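Local structure of N-terminal acetyltransferase B complex subunit NAT3 (Candida albicans, 5K04) at the interface of chains B and A. The protein catalyses, as the GNAT-family catalytic subunit of the NatB complex, transfer of an acetyl group from acetyl-CoA to the N-terminal amino group of selected proteins. Residues are numbered along the deposited sequence; one frame, centred on the assembly and turned at random. Chains: chain A, N-terminal acetyltransferase B complex subunit NAT3; chain B, Uncharacterized protein.

The interface of chains B and A. Residues chain B 186, 488, 491; chain A 6-8, 36, 40.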
ATOM      1  N   GLN B 186     -24.079 -10.149  -8.415  1.00 43.29           N
ATOM      2  CA  GLN B 186     -23.413 -10.335  -7.125  1.00 40.07           C
ATOM      3  C   GLN B 186     -23.834 -11.644  -6.467  1.00 38.68           C
ATOM      4  O   GLN B 186     -22.993 -12.379  -5.925  1.00 31.68           O
ATOM      5  CB  GLN B 186     -23.719  -9.158  -6.196  1.00 32.38           C
ATOM      6  CG  GLN B 186     -23.183  -7.827  -6.680  1.00 26.25           C
ATOM      7  CD  GLN B 186     -21.669  -7.705  -6.579  1.00 34.19           C
ATOM      8  OE1 GLN B 186     -20.974  -8.595  -6.081  1.00 23.69           O
ATOM      9  NE2 GLN B 186     -21.150  -6.579  -7.045  1.00 43.49           N
ATOM     10  N   VAL B 488     -22.209  -5.996  -2.331  1.00 36.62           N
ATOM     11  CA  VAL B 488     -21.116  -5.874  -3.288  1.00 41.53           C
ATOM     12  C   VAL B 488     -20.052  -6.911  -2.974  1.00 35.93           C
ATOM     13  O   VAL B 488     -18.887  -6.581  -2.713  1.00 26.91           O
ATOM     14  CB  VAL B 488     -20.545  -4.449  -3.286  1.00 50.01           C
ATOM     15  CG1 VAL B 488     -19.919  -4.143  -4.631  1.00 41.91           C
ATOM     16  CG2 VAL B 488     -21.652  -3.448  -2.977  1.00 55.06           C
ATOM     17  N   LYS B 491     -16.410  -7.245  -4.412  1.00 40.21           N
ATOM     18  CA  LYS B 491     -15.353  -6.349  -3.979  1.00 38.13           C
ATOM     19  C   LYS B 491     -15.045  -6.465  -2.503  1.00 34.22           C
ATOM     20  O   LYS B 491     -14.052  -5.881  -2.049  1.00 27.13           O
ATOM     21  CB  LYS B 491     -15.743  -4.892  -4.272  1.00 39.92           C
ATOM     22  CG  LYS B 491     -16.258  -4.629  -5.683  1.00 39.87           C
ATOM     23  CD  LYS B 491     -15.163  -4.866  -6.743  1.00 34.71           C
ATOM     24  CE  LYS B 491     -15.598  -4.332  -8.129  1.00 39.20           C
ATOM     25  NZ  LYS B 491     -14.681  -4.790  -9.217  1.00 41.21           N
TER
ATOM     26  N   PRO A   6     -11.685  -6.276 -13.771  1.00 40.74           N
ATOM     27  CA  PRO A   6     -12.309  -5.474 -12.729  1.00 35.80           C
ATOM     28  C   PRO A   6     -11.271  -4.999 -11.737  1.00 40.95           C
ATOM     29  O   PRO A   6     -10.342  -5.729 -11.374  1.00 23.85           O
ATOM     30  CB  PRO A   6     -13.298  -6.440 -12.074  1.00 31.24           C
ATOM     31  CG  PRO A   6     -13.512  -7.514 -13.091  1.00 36.40           C
ATOM     32  CD  PRO A   6     -12.189  -7.661 -13.778  1.00 37.90           C
ATOM     33  N   PHE A   7     -11.461  -3.763 -11.292  1.00 37.63           N
ATOM     34  CA  PHE A   7     -10.591  -3.160 -10.312  1.00 37.72           C
ATOM     35  C   PHE A   7     -10.960  -3.670  -8.924  1.00 39.76           C
ATOM     36  O   PHE A   7     -12.140  -3.872  -8.605  1.00 28.27           O
ATOM     37  CB  PHE A   7     -10.714  -1.641 -10.400  1.00 37.26           C
ATOM     38  CG  PHE A   7      -9.674  -0.894  -9.633  1.00 40.88           C
ATOM     39  CD1 PHE A   7      -9.877  -0.584  -8.301  1.00 35.27           C
ATOM     40  CD2 PHE A   7      -8.505  -0.458 -10.253  1.00 37.36           C
ATOM     41  CE1 PHE A   7      -8.932   0.141  -7.581  1.00 37.73           C
ATOM     42  CE2 PHE A   7      -7.560   0.263  -9.538  1.00 45.24           C
ATOM     43  CZ  PHE A   7      -7.771   0.557  -8.193  1.00 43.00           C
ATOM     44  N   GLN A   8      -9.936  -3.907  -8.115  1.00 43.65           N
ATOM     45  CA  GLN A   8     -10.099  -4.318  -6.734  1.00 39.71           C
ATOM     46  C   GLN A   8      -9.254  -3.402  -5.864  1.00 43.78           C
ATOM     47  O   GLN A   8      -8.206  -2.911  -6.289  1.00 30.68           O
ATOM     48  CB  GLN A   8      -9.690  -5.795  -6.519  1.00 35.95           C
ATOM     49  CG  GLN A   8     -10.446  -6.806  -7.389  1.00 32.82           C
ATOM     50  CD  GLN A   8     -11.845  -7.120  -6.859  1.00 38.16           C
ATOM     51  OE1 GLN A   8     -12.197  -6.747  -5.735  1.00 21.98           O
ATOM     52  NE2 GLN A   8     -12.645  -7.822  -7.669  1.00 41.56           N
ATOM     53  N   LEU A  36     -16.325   1.604  -6.145  1.00 34.38           N
ATOM     54  CA  LEU A  36     -16.472   0.153  -6.151  1.00 41.41           C
ATOM     55  C   LEU A  36     -17.776  -0.286  -5.507  1.00 41.98           C
ATOM     56  O   LEU A  36     -18.301  -1.349  -5.852  1.00 26.51           O
ATOM     57  CB  LEU A  36     -15.297  -0.511  -5.438  1.00 32.08           C
ATOM     58  CG  LEU A  36     -13.950  -0.295  -6.132  1.00 37.34           C
ATOM     59  CD1 LEU A  36     -12.838  -0.722  -5.204  1.00 34.87           C
ATOM     60  CD2 LEU A  36     -13.847  -1.040  -7.459  1.00 34.04           C
ATOM     61  N   PRO A  40     -19.676  -0.646  -9.338  1.00 41.44           N
ATOM     62  CA  PRO A  40     -18.512  -1.554  -9.396  1.00 29.12           C
ATOM     63  C   PRO A  40     -18.088  -1.947 -10.800  1.00 37.62           C
ATOM     64  O   PRO A  40     -16.898  -2.221 -11.015  1.00 28.81           O
ATOM     65  CB  PRO A  40     -18.972  -2.779  -8.589  1.00 33.38           C
ATOM     66  CG  PRO A  40     -20.464  -2.640  -8.432  1.00 36.04           C
ATOM     67  CD  PRO A  40     -20.796  -1.197  -8.545  1.00 33.79           C
TER
HETATM   68  O   HOH W   1     -14.919  -3.659 -11.737  1.00 17.12           O
HETATM   69  O   HOH W   2     -12.000  -4.774  -3.952  1.00 32.04           O
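B:Lys491, near the start of helix 489-503 of the MDM20 subunit, passes between two segments of the GNAT-family catalytic subunit NAT3, A:Pro6 to A:Gln8 on one flank and A:Leu36 with A:Pro40 on the other. Its chain bends at chi2 (-65°) and then runs extended, which carries the amino group to the backbone of A:Phe7. There NZ donates a hydrogen bond to A:Phe7 O at 2.8 Å; the C=O...N angle is 151° and the nitrogen is tilted modestly from the carbonyl plane. A long, flexible lysine suits the place, for its methylenes can lie against apolar groups while its tip meets a backbone oxygen. CE packs against A:Pro40 CB at 3.7 Å, the lysine passing the proline ring at a slant, and against A:Leu36 CD2 at 3.8 Å, where the leucine's branched end offers a methyl to the apolar part of the lysine. A:Gln8 crosses the lysine at about a right angle, its amide carbon CD 4.0 Å from B:Lys491 CD; a glutamine amide can lie against methylenes while its oxygen binds water. Two waters extend the grip: one joins NZ to A:Pro40 O, so that the amino end is tied to both flanks, and the other links A:Gln8 OE1 to B:Lys491 O. Beside the lysine, B:Val488 turns CG1, anti to its own nitrogen (chi1 -154°), towards A:Leu36 O, a van der Waals contact of methyl and carbonyl oxygen at 3.5 Å. The compact valine and the rigid ring of A:Pro40 meet more loosely.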